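Long-range contact in sulfate adenylyltransferase (Allochromatium vinosum, PDB 4DNX), which catalyses the transfer of the adenylyl group of ATP to sulfate, forming adenosine 5'-phosphosulfate and diphosphate: residues A[92-104]-A[109-121]. Residues are numbered along the deposited sequence; the frame is centred on the assembly and turned at random.
Sequences AIAGATRIALRDP and NPVLAVMDVTAVE
Arg98 and Asp116 face each other as a non-hydrogen-bonded pair in an antiparallel beta hairpin of the PUA-like domain, strands 98-102 and 111-116, a worked example of arginines on one strand laying their guanidinium groups over valines of its partner. With CG anti to the backbone N (chi1 -173°) and the chain extended to NE, Arg98 lies beside Asp116, and NH1 reaches OD1 on its syn side at 2.9 Å. Guanidinium and carboxylate planes are only 21° apart, while Val114 CG1 sits 3.6 Å above the centre of the guanidinium face. NE makes a second salt bridge, to Glu27. A methionine in place of Arg98 would probably cost Asp116 and Glu27 the positive charge they share here. On the other face of the sheet, both methyls of Leu101, CD1 and CD2, lie 4.0 Å from Met115 SD; past the strand end, Ile99 CD1 meets Val117 CG2. A classic beta bulge shifts the register: Leu101 O receives Leu112 N and, weakly, Ala113 N. Beyond it Val111 CG2 covers one face of the Arg102 guanidinium, whose NH2 bridges to Glu29 and NH1 donates in-plane to Asn109 O. Asn109 ND2 donates to Asp103 O, 3.0 Å away, N-H...O angle 178°, in its own amide plane.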
loop_
_atom_site.group_PDB
_atom_site.type_symbol
_atom_site.label_atom_id
_atom_site.label_comp_id
_atom_site.label_asym_id
_atom_site.label_seq_id
_atom_site.Cartn_x
_atom_site.Cartn_y
_atom_site.Cartn_z
ATOM N N ALA A 92 -23.460 26.871 -2.216
ATOM C CA ALA A 92 -22.579 26.803 -1.041
ATOM C C ALA A 92 -21.165 27.351 -1.293
ATOM O O ALA A 92 -20.496 27.777 -0.372
ATOM C CB ALA A 92 -22.505 25.375 -0.500
ATOM N N ILE A 93 -20.714 27.349 -2.541
ATOM C CA ILE A 93 -19.367 27.829 -2.853
ATOM C C ILE A 93 -19.373 29.054 -3.783
ATOM O O ILE A 93 -18.361 29.361 -4.444
ATOM C CB ILE A 93 -18.524 26.703 -3.479
ATOM C CG1 ILE A 93 -19.211 26.159 -4.731
ATOM C CG2 ILE A 93 -18.250 25.606 -2.433
ATOM C CD1 ILE A 93 -18.319 25.231 -5.596
ATOM N N ALA A 94 -20.510 29.750 -3.823
ATOM C CA ALA A 94 -20.672 30.927 -4.678
ATOM C C ALA A 94 -19.579 31.958 -4.393
ATOM O O ALA A 94 -19.419 32.424 -3.258
ATOM C CB ALA A 94 -22.066 31.543 -4.489
ATOM N N GLY A 95 -18.783 32.250 -5.420
ATOM C CA GLY A 95 -17.759 33.286 -5.334
ATOM C C GLY A 95 -16.459 32.858 -4.689
ATOM O O GLY A 95 -15.535 33.673 -4.554
ATOM N N ALA A 96 -16.376 31.586 -4.289
ATOM C CA ALA A 96 -15.179 31.054 -3.658
ATOM C C ALA A 96 -14.196 30.629 -4.735
ATOM O O ALA A 96 -14.606 30.049 -5.744
ATOM C CB ALA A 96 -15.537 29.854 -2.773
ATOM N N THR A 97 -12.904 30.884 -4.533
ATOM C CA THR A 97 -11.935 30.426 -5.553
ATOM C C THR A 97 -11.224 29.135 -5.154
ATOM O O THR A 97 -10.506 28.552 -5.964
ATOM C CB THR A 97 -10.891 31.498 -5.948
ATOM O OG1 THR A 97 -10.313 32.063 -4.769
ATOM C CG2 THR A 97 -11.536 32.600 -6.773
ATOM N N ARG A 98 -11.394 28.741 -3.897
ATOM C CA ARG A 98 -10.719 27.583 -3.326
ATOM C C ARG A 98 -11.732 26.917 -2.383
ATOM O O ARG A 98 -12.334 27.607 -1.526
ATOM C CB ARG A 98 -9.503 28.067 -2.557
ATOM C CG ARG A 98 -8.597 27.017 -2.036
ATOM C CD ARG A 98 -7.234 27.696 -1.889
ATOM N NE ARG A 98 -6.291 26.820 -1.236
ATOM C CZ ARG A 98 -5.561 25.909 -1.870
ATOM N NH1 ARG A 98 -5.661 25.769 -3.186
ATOM N NH2 ARG A 98 -4.722 25.142 -1.185
ATOM N N ILE A 99 -11.953 25.608 -2.586
ATOM C CA ILE A 99 -13.017 24.899 -1.875
ATOM C C ILE A 99 -12.525 23.511 -1.485
ATOM O O ILE A 99 -11.512 23.036 -2.029
ATOM C CB ILE A 99 -14.296 24.784 -2.737
ATOM C CG1 ILE A 99 -14.051 23.852 -3.953
ATOM C CG2 ILE A 99 -14.769 26.190 -3.158
ATOM C CD1 ILE A 99 -15.344 23.438 -4.720
ATOM N N ALA A 100 -13.215 22.865 -0.550
ATOM C CA ALA A 100 -12.910 21.474 -0.156
ATOM C C ALA A 100 -13.954 20.574 -0.808
ATOM O O ALA A 100 -15.155 20.883 -0.802
ATOM C CB ALA A 100 -12.950 21.309 1.379
ATOM N N LEU A 101 -13.491 19.483 -1.400
ATOM C CA LEU A 101 -14.388 18.438 -1.962
ATOM C C LEU A 101 -14.481 17.302 -0.938
ATOM O O LEU A 101 -13.471 16.739 -0.545
ATOM C CB LEU A 101 -13.814 17.906 -3.276
ATOM C CG LEU A 101 -13.491 18.915 -4.388
ATOM C CD1 LEU A 101 -13.026 18.196 -5.636
ATOM C CD2 LEU A 101 -14.695 19.870 -4.673
ATOM N N ARG A 102 -15.706 16.976 -0.498
ATOM C CA ARG A 102 -15.919 16.030 0.601
ATOM C C ARG A 102 -16.417 14.704 0.009
ATOM O O ARG A 102 -17.084 14.711 -1.008
ATOM C CB ARG A 102 -16.902 16.603 1.602
ATOM C CG ARG A 102 -16.227 17.730 2.467
ATOM C CD ARG A 102 -17.167 18.318 3.495
ATOM N NE ARG A 102 -16.429 19.218 4.399
ATOM C CZ ARG A 102 -15.720 18.868 5.488
ATOM N NH1 ARG A 102 -15.540 17.578 5.855
ATOM N NH2 ARG A 102 -15.111 19.824 6.184
ATOM N N ASP A 103 -16.042 13.598 0.648
ATOM C CA ASP A 103 -16.233 12.238 0.141
ATOM C C ASP A 103 -17.673 11.748 0.461
ATOM O O ASP A 103 -18.048 11.665 1.621
ATOM C CB ASP A 103 -15.219 11.326 0.862
ATOM C CG ASP A 103 -14.985 10.031 0.148
ATOM O OD1 ASP A 103 -15.888 9.523 -0.593
ATOM O OD2 ASP A 103 -13.841 9.498 0.296
ATOM N N PRO A 104 -18.424 11.362 -0.574
ATOM C CA PRO A 104 -19.772 10.816 -0.332
ATOM C C PRO A 104 -19.780 9.400 0.228
ATOM O O PRO A 104 -20.846 8.931 0.699
ATOM C CB PRO A 104 -20.403 10.834 -1.733
ATOM C CG PRO A 104 -19.259 10.554 -2.668
ATOM C CD PRO A 104 -18.139 11.446 -2.014
ATOM N N ASN A 109 -18.458 12.415 5.772
ATOM C CA ASN A 109 -18.026 13.142 4.562
ATOM C C ASN A 109 -16.731 13.926 4.796
ATOM O O ASN A 109 -16.712 15.147 4.652
ATOM C CB ASN A 109 -19.128 14.122 4.076
ATOM C CG ASN A 109 -20.490 13.432 3.930
ATOM O OD1 ASN A 109 -21.486 13.823 4.590
ATOM N ND2 ASN A 109 -20.525 12.394 3.088
ATOM N N PRO A 110 -15.653 13.223 5.095
ATOM C CA PRO A 110 -14.339 13.920 5.261
ATOM C C PRO A 110 -13.841 14.551 3.968
ATOM O O PRO A 110 -14.266 14.214 2.847
ATOM C CB PRO A 110 -13.399 12.764 5.605
ATOM C CG PRO A 110 -13.996 11.561 4.904
ATOM C CD PRO A 110 -15.493 11.760 5.211
ATOM N N VAL A 111 -12.922 15.504 4.108
ATOM C CA VAL A 111 -12.326 16.097 2.917
ATOM C C VAL A 111 -11.485 15.112 2.134
ATOM O O VAL A 111 -10.606 14.414 2.703
ATOM C CB VAL A 111 -11.413 17.293 3.336
ATOM C CG1 VAL A 111 -10.744 17.875 2.078
ATOM C CG2 VAL A 111 -12.249 18.377 4.036
ATOM N N LEU A 112 -11.737 15.053 0.826
ATOM C CA LEU A 112 -10.988 14.166 -0.095
ATOM C C LEU A 112 -9.926 14.966 -0.887
ATOM O O LEU A 112 -8.818 14.470 -1.149
ATOM C CB LEU A 112 -11.971 13.482 -1.068
ATOM C CG LEU A 112 -11.441 12.650 -2.232
ATOM C CD1 LEU A 112 -10.595 11.491 -1.730
ATOM C CD2 LEU A 112 -12.583 12.133 -3.110
ATOM N N ALA A 113 -10.233 16.230 -1.211
ATOM C CA ALA A 113 -9.322 17.025 -2.074
ATOM C C ALA A 113 -9.648 18.497 -1.860
ATOM O O ALA A 113 -10.712 18.833 -1.353
ATOM C CB ALA A 113 -9.531 16.677 -3.573
ATOM N N VAL A 114 -8.674 19.338 -2.214
ATOM C CA VAL A 114 -8.853 20.788 -2.238
ATOM C C VAL A 114 -8.816 21.200 -3.718
ATOM O O VAL A 114 -7.967 20.728 -4.479
ATOM C CB VAL A 114 -7.698 21.470 -1.448
ATOM C CG1 VAL A 114 -7.777 22.983 -1.580
ATOM C CG2 VAL A 114 -7.773 21.086 0.009
ATOM N N MET A 115 -9.711 22.094 -4.122
ATOM C CA MET A 115 -9.820 22.449 -5.537
ATOM C C MET A 115 -9.727 23.946 -5.694
ATOM O O MET A 115 -10.314 24.678 -4.897
ATOM C CB MET A 115 -11.181 21.976 -6.069
ATOM C CG MET A 115 -11.404 22.279 -7.524
ATOM S SD MET A 115 -12.977 21.441 -7.972
ATOM C CE MET A 115 -13.034 21.900 -9.669
ATOM N N ASP A 116 -8.958 24.402 -6.689
ATOM C CA ASP A 116 -9.017 25.821 -7.093
ATOM C C ASP A 116 -10.016 25.916 -8.215
ATOM O O ASP A 116 -9.804 25.356 -9.307
ATOM C CB ASP A 116 -7.628 26.335 -7.522
ATOM C CG ASP A 116 -6.669 26.366 -6.364
ATOM O OD1 ASP A 116 -6.949 27.102 -5.396
ATOM O OD2 ASP A 116 -5.675 25.597 -6.371
ATOM N N VAL A 117 -11.132 26.598 -7.949
ATOM C CA VAL A 117 -12.208 26.629 -8.923
ATOM C C VAL A 117 -11.933 27.712 -9.977
ATOM O O VAL A 117 -11.823 28.912 -9.632
ATOM C CB VAL A 117 -13.561 26.854 -8.228
ATOM C CG1 VAL A 117 -14.672 27.011 -9.265
ATOM C CG2 VAL A 117 -13.836 25.694 -7.273
ATOM N N THR A 118 -11.770 27.304 -11.235
ATOM C CA THR A 118 -11.553 28.305 -12.288
ATOM C C THR A 118 -12.774 28.557 -13.172
ATOM O O THR A 118 -12.808 29.529 -13.924
ATOM C CB THR A 118 -10.301 28.023 -13.120
ATOM O OG1 THR A 118 -10.353 26.687 -13.626
ATOM C CG2 THR A 118 -9.060 28.167 -12.202
ATOM N N ALA A 119 -13.791 27.704 -13.073
ATOM C CA ALA A 119 -15.052 28.019 -13.745
ATOM C C ALA A 119 -16.191 27.270 -13.114
ATOM O O ALA A 119 -16.007 26.185 -12.539
ATOM C CB ALA A 119 -14.982 27.691 -15.228
ATOM N N VAL A 120 -17.363 27.882 -13.204
ATOM C CA VAL A 120 -18.592 27.248 -12.757
ATOM C C VAL A 120 -19.572 27.437 -13.920
ATOM O O VAL A 120 -19.885 28.582 -14.294
ATOM C CB VAL A 120 -19.165 27.929 -11.482
ATOM C CG1 VAL A 120 -20.535 27.358 -11.145
ATOM C CG2 VAL A 120 -18.216 27.810 -10.292
ATOM N N GLU A 121 -20.069 26.335 -14.479
ATOM C CA GLU A 121 -20.855 26.352 -15.719
ATOM C C GLU A 121 -22.136 25.521 -15.590
ATOM O O GLU A 121 -22.136 24.492 -14.932
ATOM C CB GLU A 121 -20.014 25.788 -16.885
ATOM C CG GLU A 121 -18.715 26.580 -17.167
ATOM C CD GLU A 121 -17.796 25.912 -18.200
ATOM O OE1 GLU A 121 -17.330 24.808 -17.915
ATOM O OE2 GLU A 121 -17.566 26.507 -19.285
HETATM O O HOH W 1 -22.782 10.831 1.362
#